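PDB 6XYB: uncharacterized protein from Trypanosoma cruzi, which is of unknown function but binds magnesium ions and is probably a component of the paraflagellar rod, a flagellar structure of kinetoplastids. Local coordinates for residues Thr83-Leu88 against Leu113-Arg118. Numbering follows the deposited sequence.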
loop_
_atom_site.group_PDB
_atom_site.type_symbol
_atom_site.label_atom_id
_atom_site.label_comp_id
_atom_site.label_asym_id
_atom_site.label_seq_id
_atom_site.Cartn_x
_atom_site.Cartn_y
_atom_site.Cartn_z
ATOM N N THR C 83 10.731 -8.045 9.592
ATOM C CA THR C 83 12.201 -8.196 9.783
ATOM C C THR C 83 12.932 -7.449 8.646
ATOM O O THR C 83 13.939 -6.830 8.921
ATOM C CB THR C 83 12.680 -9.649 9.971
ATOM O OG1 THR C 83 12.596 -10.393 8.750
ATOM C CG2 THR C 83 11.945 -10.404 11.061
ATOM N N ILE C 84 12.398 -7.475 7.421
ATOM C CA ILE C 84 12.988 -6.689 6.298
ATOM C C ILE C 84 12.930 -5.204 6.662
ATOM O O ILE C 84 13.915 -4.492 6.460
ATOM C CB ILE C 84 12.307 -6.999 4.951
ATOM C CG1 ILE C 84 12.522 -8.466 4.536
ATOM C CG2 ILE C 84 12.694 -5.946 3.895
ATOM C CD1 ILE C 84 11.611 -8.885 3.413
ATOM N N ILE C 85 11.758 -4.747 7.088
ATOM C CA ILE C 85 11.610 -3.279 7.358
ATOM C C ILE C 85 12.580 -2.892 8.482
ATOM O O ILE C 85 13.232 -1.866 8.401
ATOM C CB ILE C 85 10.167 -2.925 7.718
ATOM C CG1 ILE C 85 9.257 -3.172 6.503
ATOM C CG2 ILE C 85 10.054 -1.517 8.306
ATOM C CD1 ILE C 85 7.812 -3.383 6.843
ATOM N N GLU C 86 12.594 -3.660 9.551
ATOM C CA GLU C 86 13.421 -3.358 10.739
ATOM C C GLU C 86 14.903 -3.361 10.345
ATOM O O GLU C 86 15.667 -2.436 10.674
ATOM C CB GLU C 86 13.108 -4.372 11.855
ATOM C CG GLU C 86 11.828 -4.027 12.553
ATOM C CD GLU C 86 11.608 -4.716 13.863
ATOM O OE1 GLU C 86 12.339 -5.714 14.101
ATOM O OE2 GLU C 86 10.749 -4.196 14.649
ATOM N N GLY C 87 15.277 -4.335 9.568
ATOM C CA GLY C 87 16.686 -4.448 9.189
ATOM C C GLY C 87 17.143 -3.305 8.298
ATOM O O GLY C 87 18.219 -2.722 8.489
ATOM N N LEU C 88 16.317 -2.968 7.311
ATOM C CA LEU C 88 16.614 -1.839 6.421
ATOM C C LEU C 88 16.563 -0.522 7.187
ATOM O O LEU C 88 17.382 0.372 6.820
ATOM C CB LEU C 88 15.690 -1.895 5.225
ATOM C CG LEU C 88 15.978 -3.013 4.241
ATOM C CD1 LEU C 88 14.856 -3.085 3.201
ATOM C CD2 LEU C 88 17.308 -2.773 3.581
ATOM N N LEU C 113 7.595 -3.502 -1.212
ATOM C CA LEU C 113 7.933 -2.550 -0.138
ATOM C C LEU C 113 8.907 -1.565 -0.802
ATOM O O LEU C 113 9.977 -1.998 -1.355
ATOM C CB LEU C 113 8.560 -3.288 1.041
ATOM C CG LEU C 113 7.729 -4.312 1.795
ATOM C CD1 LEU C 113 8.641 -5.190 2.664
ATOM C CD2 LEU C 113 6.714 -3.671 2.745
ATOM N N PHE C 114 8.646 -0.280 -0.666
ATOM C CA PHE C 114 9.509 0.733 -1.294
ATOM C C PHE C 114 10.134 1.614 -0.197
ATOM O O PHE C 114 9.447 2.016 0.745
ATOM C CB PHE C 114 8.662 1.648 -2.193
ATOM C CG PHE C 114 8.052 0.949 -3.358
ATOM C CD1 PHE C 114 8.818 0.623 -4.449
ATOM C CD2 PHE C 114 6.734 0.554 -3.302
ATOM C CE1 PHE C 114 8.272 -0.033 -5.543
ATOM C CE2 PHE C 114 6.162 -0.071 -4.420
ATOM C CZ PHE C 114 6.942 -0.391 -5.504
ATOM N N PHE C 115 11.444 1.823 -0.324
ATOM C CA PHE C 115 12.249 2.498 0.715
ATOM C C PHE C 115 13.036 3.674 0.134
ATOM O O PHE C 115 13.411 3.645 -1.062
ATOM C CB PHE C 115 13.284 1.558 1.303
ATOM C CG PHE C 115 12.679 0.366 1.995
ATOM C CD1 PHE C 115 12.361 -0.773 1.277
ATOM C CD2 PHE C 115 12.479 0.315 3.391
ATOM C CE1 PHE C 115 11.750 -1.861 1.875
ATOM C CE2 PHE C 115 11.901 -0.809 4.003
ATOM C CZ PHE C 115 11.524 -1.891 3.221
ATOM N N ALA C 116 13.219 4.705 0.952
ATOM C CA ALA C 116 14.049 5.870 0.566
ATOM C C ALA C 116 15.093 6.126 1.646
ATOM O O ALA C 116 14.952 5.683 2.822
ATOM C CB ALA C 116 13.149 7.083 0.350
ATOM N N ARG C 117 16.183 6.811 1.277
ATOM C CA ARG C 117 17.191 7.186 2.300
ATOM C C ARG C 117 16.636 8.306 3.178
ATOM O O ARG C 117 15.752 9.034 2.700
ATOM C CB ARG C 117 18.519 7.649 1.682
ATOM C CG ARG C 117 19.308 6.612 0.924
ATOM C CD ARG C 117 19.776 5.449 1.755
ATOM N NE ARG C 117 20.864 5.735 2.700
ATOM C CZ ARG C 117 21.368 4.845 3.543
ATOM N NH1 ARG C 117 20.913 3.618 3.527
ATOM N NH2 ARG C 117 22.324 5.168 4.400
ATOM N N ARG C 118 17.118 8.448 4.414
ATOM C CA ARG C 118 16.470 9.239 5.500
ATOM C C ARG C 118 16.531 10.749 5.225
ATOM O O ARG C 118 15.648 11.497 5.735
ATOM C CB ARG C 118 17.137 8.918 6.839
#
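Leu88 and Phe115 carry the main interaction, a CH-pi contact in which Leu88 CD1 sits over one face of the Phe115 ring, 3.6 Å from its centroid and only 16° off the ring normal. The methyl is shifted somewhat toward the rim, and its shortest approach is Leu88 CD1 to Phe115 CZ at 3.5 Å. Phe115 CG stands anti to the carbonyl carbon (chi1 -62°), and the side chains of Leu88 and Phe115 cross at about a right angle.

The remaining contacts are looser and purely apolar. Ile85 meets the ring at its edge, where its CA lies 4.2 Å from Phe115 CE2, while Ile84 CG2 approaches Phe115 CZ obliquely. Leu113 fits against both isoleucines: its CD1 is 4.3 Å from Ile84 CG2, and its CD2 faces Ile85 CD1.

This is helix-on-sheet packing: helix 74-90 lies against the antiparallel sheet through Ile84, Ile85 and Leu88, with residues 83-88 nearly parallel (7°) to residues 113-117, the segment axes 10.7 Å apart at closest approach. Strand 108-117 runs between strands 6-13 and 93-103. Leu88 also touches Leu7 and Val9 of strand 6-13 and Leu33 of helix 27-36, and Leu113 lies against Ser98 of strand 93-103, a magnesium-binding position unoccupied in this chain.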